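Matching sites in sorbitol dehydrogenase from Gluconobacter oxydans, a protein that probably oxidises D-sorbitol to L-sorbose with a nicotinamide cofactor, as a dehydrogenase built on a Rossmann fold (PDB 5ITG (chain A, 1.95 Å), residues R38-F43 and H261-E266), and in its relative mannitol dehydrogenase from Pseudomonas fluorescens (PDB 1M2W (chain B, 1.80 Å), residues R39-Y44 and V262-E267). Both blocks share one frame: the second was fitted to the first on N, CA, C and O of the twelve residues, RMSD 0.29 Å. Numbering follows each deposited sequence.

Structure 1 (5ITG); sequences RAHEAF and HQWVLE.
Trp263 turns one indole face to His40, whose CE1 lies 3.4 Å above the plane, toward the rim; Leu265 CD2 covers the opposite face. The imidazole and the five-membered indole ring are oblique, their planes 55° apart. At the imidazole edge, NE2 gives a hydrogen bond to Gln262 O (2.9 Å, 171°); O lies in the imidazole plane, NE2 well above the carbonyl plane. His40 also stacks on Phe36. Phe43 meets His261 edge to face: its CE2 stands over the middle of the imidazole, 3.7 Å from NE2 of His261. With CG between backbone N and carbonyl carbon (chi1 56°), the His261 ring sets its face against this atom, and its ND1 is hydrogen-bonded to the hydroxyl of Tyr44. Glu41, extended, lays CG 4.0 Å from Trp263 CH2, and its OE2 is hydrogen-bonded to Ser127 OG. The contact is buried in the Rossmann domain, where the break between helices 35-39 and 41-46 packs on strand 263-266 of a small three-stranded sheet.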
loop_
_atom_site.group_PDB
_atom_site.type_symbol
_atom_site.label_atom_id
_atom_site.label_comp_id
_atom_site.label_asym_id
_atom_site.label_seq_id
_atom_site.Cartn_x
_atom_site.Cartn_y
_atom_site.Cartn_z
ATOM N N ARG A 38 0.125 -11.892 2.300
ATOM C CA ARG A 38 0.188 -13.179 1.628
ATOM C C ARG A 38 0.589 -13.119 0.150
ATOM O O ARG A 38 1.136 -14.088 -0.379
ATOM C CB ARG A 38 -1.151 -13.885 1.791
ATOM C CG ARG A 38 -1.497 -14.173 3.242
ATOM C CD ARG A 38 -2.968 -14.523 3.364
ATOM N NE ARG A 38 -3.268 -15.693 2.559
ATOM C CZ ARG A 38 -4.459 -15.974 2.042
ATOM N NH1 ARG A 38 -5.492 -15.168 2.236
ATOM N NH2 ARG A 38 -4.604 -17.073 1.319
ATOM N N ALA A 39 0.330 -11.986 -0.504
ATOM C CA ALA A 39 0.658 -11.823 -1.922
ATOM C C ALA A 39 1.900 -10.971 -2.167
ATOM O O ALA A 39 2.380 -10.871 -3.298
ATOM C CB ALA A 39 -0.537 -11.211 -2.660
ATOM N N HIS A 40 2.428 -10.361 -1.114
ATOM C CA HIS A 40 3.595 -9.500 -1.265
ATOM C C HIS A 40 4.768 -10.013 -0.431
ATOM O O HIS A 40 5.629 -10.719 -0.953
ATOM C CB HIS A 40 3.210 -8.060 -0.884
ATOM C CG HIS A 40 4.291 -7.051 -1.123
ATOM N ND1 HIS A 40 5.223 -6.720 -0.165
ATOM C CD2 HIS A 40 4.590 -6.303 -2.213
ATOM C CE1 HIS A 40 6.049 -5.809 -0.652
ATOM N NE2 HIS A 40 5.686 -5.538 -1.893
ATOM N N GLU A 41 4.797 -9.693 0.860
ATOM C CA GLU A 41 5.892 -10.155 1.713
ATOM C C GLU A 41 6.104 -11.673 1.623
ATOM O O GLU A 41 7.221 -12.145 1.403
ATOM C CB GLU A 41 5.641 -9.774 3.173
ATOM C CG GLU A 41 6.855 -10.040 4.069
ATOM C CD GLU A 41 6.570 -9.829 5.541
ATOM O OE1 GLU A 41 5.798 -8.904 5.868
ATOM O OE2 GLU A 41 7.134 -10.575 6.376
ATOM N N ALA A 42 5.035 -12.439 1.796
ATOM C CA ALA A 42 5.138 -13.894 1.732
ATOM C C ALA A 42 5.616 -14.330 0.352
ATOM O O ALA A 42 6.329 -15.329 0.209
ATOM C CB ALA A 42 3.781 -14.531 2.049
ATOM N N PHE A 43 5.217 -13.565 -0.660
ATOM C CA PHE A 43 5.572 -13.829 -2.057
ATOM C C PHE A 43 7.074 -13.730 -2.295
ATOM O O PHE A 43 7.667 -14.607 -2.934
ATOM C CB PHE A 43 4.838 -12.830 -2.964
ATOM C CG PHE A 43 5.127 -12.997 -4.426
ATOM C CD1 PHE A 43 4.549 -14.036 -5.150
ATOM C CD2 PHE A 43 5.958 -12.099 -5.087
ATOM C CE1 PHE A 43 4.790 -14.179 -6.519
ATOM C CE2 PHE A 43 6.209 -12.230 -6.454
ATOM C CZ PHE A 43 5.622 -13.274 -7.173
ATOM N N HIS A 261 4.591 -6.201 -9.131
ATOM C CA HIS A 261 4.893 -6.192 -7.710
ATOM C C HIS A 261 6.199 -5.453 -7.497
ATOM O O HIS A 261 7.105 -5.513 -8.332
ATOM C CB HIS A 261 4.972 -7.626 -7.164
ATOM C CG HIS A 261 5.956 -8.502 -7.876
ATOM N ND1 HIS A 261 7.281 -8.590 -7.505
ATOM C CD2 HIS A 261 5.805 -9.339 -8.930
ATOM C CE1 HIS A 261 7.903 -9.446 -8.296
ATOM N NE2 HIS A 261 7.031 -9.914 -9.170
ATOM N N GLN A 262 6.286 -4.722 -6.393
ATOM C CA GLN A 262 7.495 -3.977 -6.105
ATOM C C GLN A 262 7.711 -3.834 -4.617
ATOM O O GLN A 262 6.758 -3.670 -3.849
ATOM C CB GLN A 262 7.433 -2.586 -6.749
ATOM C CG GLN A 262 8.624 -1.695 -6.416
ATOM C CD GLN A 262 8.756 -0.517 -7.369
ATOM O OE1 GLN A 262 7.756 0.062 -7.806
ATOM N NE2 GLN A 262 9.994 -0.145 -7.682
ATOM N N TRP A 263 8.972 -3.900 -4.215
ATOM C CA TRP A 263 9.317 -3.745 -2.817
ATOM C C TRP A 263 10.675 -3.074 -2.712
ATOM O O TRP A 263 11.691 -3.652 -3.085
ATOM C CB TRP A 263 9.355 -5.101 -2.113
ATOM C CG TRP A 263 9.428 -5.000 -0.612
ATOM C CD1 TRP A 263 9.399 -3.862 0.139
ATOM C CD2 TRP A 263 9.529 -6.090 0.313
ATOM N NE1 TRP A 263 9.480 -4.174 1.480
ATOM C CE2 TRP A 263 9.561 -5.535 1.613
ATOM C CE3 TRP A 263 9.597 -7.483 0.171
ATOM C CZ2 TRP A 263 9.655 -6.325 2.761
ATOM C CZ3 TRP A 263 9.693 -8.269 1.314
ATOM C CH2 TRP A 263 9.721 -7.686 2.591
ATOM N N VAL A 264 10.667 -1.838 -2.226
ATOM C CA VAL A 264 11.888 -1.077 -2.033
ATOM C C VAL A 264 12.083 -1.086 -0.527
ATOM O O VAL A 264 11.190 -0.707 0.224
ATOM C CB VAL A 264 11.729 0.352 -2.567
ATOM C CG1 VAL A 264 12.982 1.160 -2.277
ATOM C CG2 VAL A 264 11.471 0.301 -4.079
ATOM N N LEU A 265 13.254 -1.514 -0.081
ATOM C CA LEU A 265 13.485 -1.634 1.351
ATOM C C LEU A 265 14.822 -1.076 1.811
ATOM O O LEU A 265 15.858 -1.361 1.212
ATOM C CB LEU A 265 13.381 -3.121 1.702
ATOM C CG LEU A 265 13.578 -3.675 3.110
ATOM C CD1 LEU A 265 12.438 -3.230 4.011
ATOM C CD2 LEU A 265 13.628 -5.203 3.023
ATOM N N GLU A 266 14.798 -0.275 2.871
ATOM C CA GLU A 266 16.033 0.275 3.411
ATOM C C GLU A 266 16.782 -0.888 4.058
ATOM O O GLU A 266 16.197 -1.685 4.799
ATOM C CB GLU A 266 15.730 1.380 4.431
ATOM C CG GLU A 266 15.313 2.694 3.764
ATOM C CD GLU A 266 14.902 3.782 4.749
ATOM O OE1 GLU A 266 14.759 3.497 5.960
ATOM O OE2 GLU A 266 14.703 4.929 4.297
#

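Structure 2 (1M2W); sequences RAHQAY and VQWVLE.
Trp264 turns one indole face to His41, whose CE1 lies 3.4 Å above the plane, toward the rim; Leu266 CD2 covers the opposite face. The imidazole and the five-membered indole ring are oblique, their planes 52° apart. At the imidazole edge, NE2 gives a hydrogen bond to Gln263 O (2.9 Å, 156°); O lies in the imidazole plane, NE2 well above the carbonyl plane. His41 also stacks on Phe37, a residue that binds NAD. Tyr44 meets Val262 through CE2, 3.8 Å from CG1, an apolar contact. The other valine branch, CG2, anti to the backbone N, reaches His41 CD2 at 3.8 Å. Gln42 lays CG 4.0 Å from Trp264 CH2, then bends at chi2 (94°), bringing its amide back to the imidazole: NE2 donates to ND1 of His41 (2.9 Å), tilted from the ring plane, and OE1 is hydrogen-bonded to ND1 of His38. With both nitrogens engaged, the ring is probably held in one rotation; its nearest atoms lie about 7 Å from bound NAD and D-mannitol.

How the two compare
The bond from the histidine to the strand is kept: His40(A) NE2 to Gln262(A) O and His41(B) NE2 to Gln263(B) O are both 2.9 Å. A second one is present in structure 2 alone, Gln42(B) NE2 to His41(B) ND1 at 2.9 Å; in structure 1 the nearest like atoms, Glu41(A) OE1 and His40(A) ND1, are 6.4 Å apart. A different first torsion goes with this: from coinciding CB atoms, chi1 is -171° in Glu41(A) and -58° in Gln42(B), and the outer parts of the two side chains occupy different places. The amide of Gln42(B) turns back to ND1 of the imidazole, which probably restrains His41(B) further. CG of Glu41(A) and of Gln42(B) touches CH2 of the tryptophan in both, and His40(A) and Trp263(A) keep their place with their counterparts. In the packing, CG of His261(A) and CG1 of Val262(B) are 0.2 Å apart after superposition, but CD2, CE1 and NE2 of the imidazole have no match in valine. Phe43(A) touches His261(A) as Tyr44(B) touches Val262(B); chi1 is 180° against 161°, the CE2 atoms coincide within the error, and the hydroxyl of Tyr44(B) is additional. Val262(B) also brings an extra branch, CG2, to 3.8 Å from His41(B) CD2, a contact absent in structure 1, where His261(A) CB stays 5.1 Å from His40(A) CD2.

Structure 2 (1M2W)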
loop_
_atom_site.group_PDB
_atom_site.type_symbol
_atom_site.label_atom_id
_atom_site.label_comp_id
_atom_site.label_asym_id
_atom_site.label_seq_id
_atom_site.Cartn_x
_atom_site.Cartn_y
_atom_site.Cartn_z
ATOM N N ARG B 39 0.114 -11.820 2.217
ATOM C CA ARG B 39 0.263 -13.057 1.473
ATOM C C ARG B 39 0.707 -12.864 0.020
ATOM O O ARG B 39 1.429 -13.703 -0.527
ATOM C CB ARG B 39 -1.065 -13.841 1.536
ATOM C CG ARG B 39 -1.443 -14.232 2.983
ATOM C CD ARG B 39 -2.534 -15.298 2.908
ATOM N NE ARG B 39 -3.748 -14.761 2.298
ATOM C CZ ARG B 39 -4.642 -15.515 1.657
ATOM N NH1 ARG B 39 -4.430 -16.825 1.524
ATOM N NH2 ARG B 39 -5.778 -14.971 1.208
ATOM N N ALA B 40 0.279 -11.778 -0.608
ATOM C CA ALA B 40 0.618 -11.553 -2.010
ATOM C C ALA B 40 1.936 -10.820 -2.181
ATOM O O ALA B 40 2.435 -10.716 -3.312
ATOM C CB ALA B 40 -0.508 -10.723 -2.697
ATOM N N HIS B 41 2.506 -10.331 -1.076
ATOM C CA HIS B 41 3.741 -9.525 -1.190
ATOM C C HIS B 41 4.873 -10.116 -0.379
ATOM O O HIS B 41 5.744 -10.798 -0.945
ATOM C CB HIS B 41 3.396 -8.056 -0.800
ATOM C CG HIS B 41 4.514 -7.064 -0.980
ATOM N ND1 HIS B 41 5.394 -6.742 0.034
ATOM C CD2 HIS B 41 4.856 -6.273 -2.031
ATOM C CE1 HIS B 41 6.219 -5.793 -0.376
ATOM N NE2 HIS B 41 5.917 -5.491 -1.630
ATOM N N GLN B 42 4.899 -9.915 0.942
ATOM C CA GLN B 42 6.003 -10.492 1.688
ATOM C C GLN B 42 6.089 -12.007 1.637
ATOM O O GLN B 42 7.188 -12.572 1.538
ATOM C CB GLN B 42 5.967 -10.078 3.185
ATOM C CG GLN B 42 6.002 -8.535 3.374
ATOM C CD GLN B 42 4.602 -7.951 3.487
ATOM O OE1 GLN B 42 3.913 -8.315 4.579
ATOM N NE2 GLN B 42 4.131 -7.179 2.612
ATOM N N ALA B 43 4.952 -12.680 1.756
ATOM C CA ALA B 43 4.987 -14.139 1.730
ATOM C C ALA B 43 5.393 -14.602 0.336
ATOM O O ALA B 43 6.081 -15.602 0.175
ATOM C CB ALA B 43 3.608 -14.718 2.094
ATOM N N TYR B 44 4.943 -13.867 -0.672
ATOM C CA TYR B 44 5.263 -14.210 -2.068
ATOM C C TYR B 44 6.798 -14.146 -2.331
ATOM O O TYR B 44 7.398 -15.070 -2.887
ATOM C CB TYR B 44 4.551 -13.213 -2.958
ATOM C CG TYR B 44 5.129 -13.138 -4.357
ATOM C CD1 TYR B 44 4.883 -14.150 -5.287
ATOM C CD2 TYR B 44 5.935 -12.064 -4.722
ATOM C CE1 TYR B 44 5.424 -14.086 -6.561
ATOM C CE2 TYR B 44 6.494 -12.000 -5.986
ATOM C CZ TYR B 44 6.226 -13.010 -6.893
ATOM O OH TYR B 44 6.752 -12.922 -8.177
ATOM N N VAL B 262 4.517 -6.289 -9.063
ATOM C CA VAL B 262 4.805 -6.303 -7.632
ATOM C C VAL B 262 6.117 -5.532 -7.438
ATOM O O VAL B 262 6.998 -5.567 -8.318
ATOM C CB VAL B 262 4.868 -7.773 -7.080
ATOM C CG1 VAL B 262 6.041 -8.591 -7.712
ATOM C CG2 VAL B 262 5.024 -7.730 -5.511
ATOM N N GLN B 263 6.234 -4.789 -6.344
ATOM C CA GLN B 263 7.471 -4.036 -6.098
ATOM C C GLN B 263 7.722 -3.889 -4.605
ATOM O O GLN B 263 6.767 -3.808 -3.832
ATOM C CB GLN B 263 7.365 -2.642 -6.735
ATOM C CG GLN B 263 8.701 -1.862 -6.625
ATOM C CD GLN B 263 8.810 -0.674 -7.577
ATOM O OE1 GLN B 263 7.802 -0.130 -8.041
ATOM N NE2 GLN B 263 10.076 -0.258 -7.871
ATOM N N TRP B 264 8.992 -3.878 -4.207
ATOM C CA TRP B 264 9.313 -3.704 -2.789
ATOM C C TRP B 264 10.682 -2.991 -2.750
ATOM O O TRP B 264 11.666 -3.516 -3.293
ATOM C CB TRP B 264 9.412 -5.074 -2.119
ATOM C CG TRP B 264 9.529 -5.030 -0.581
ATOM C CD1 TRP B 264 9.521 -3.920 0.227
ATOM C CD2 TRP B 264 9.625 -6.165 0.273
ATOM N NE1 TRP B 264 9.604 -4.321 1.578
ATOM C CE2 TRP B 264 9.666 -5.699 1.609
ATOM C CE3 TRP B 264 9.680 -7.551 0.031
ATOM C CZ2 TRP B 264 9.755 -6.586 2.720
ATOM C CZ3 TRP B 264 9.776 -8.433 1.110
ATOM C CH2 TRP B 264 9.810 -7.939 2.457
ATOM N N VAL B 265 10.711 -1.792 -2.184
ATOM C CA VAL B 265 11.968 -1.027 -2.047
ATOM C C VAL B 265 12.156 -0.821 -0.548
ATOM O O VAL B 265 11.257 -0.329 0.143
ATOM C CB VAL B 265 11.872 0.294 -2.787
ATOM C CG1 VAL B 265 13.226 1.023 -2.750
ATOM C CG2 VAL B 265 11.501 0.005 -4.259
ATOM N N LEU B 266 13.334 -1.194 -0.059
ATOM C CA LEU B 266 13.581 -1.190 1.392
ATOM C C LEU B 266 14.957 -0.650 1.797
ATOM O O LEU B 266 15.930 -0.813 1.045
ATOM C CB LEU B 266 13.470 -2.681 1.812
ATOM C CG LEU B 266 13.558 -3.421 3.120
ATOM C CD1 LEU B 266 12.518 -2.944 4.088
ATOM C CD2 LEU B 266 13.321 -4.893 2.830
ATOM N N GLU B 267 15.032 -0.075 3.005
ATOM C CA GLU B 267 16.305 0.387 3.573
ATOM C C GLU B 267 16.858 -0.870 4.240
ATOM O O GLU B 267 16.120 -1.648 4.880
ATOM C CB GLU B 267 16.078 1.521 4.604
ATOM C CG GLU B 267 15.325 2.696 3.928
ATOM C CD GLU B 267 15.555 4.093 4.528
ATOM O OE1 GLU B 267 15.677 4.182 5.773
ATOM O OE2 GLU B 267 15.571 5.101 3.730
#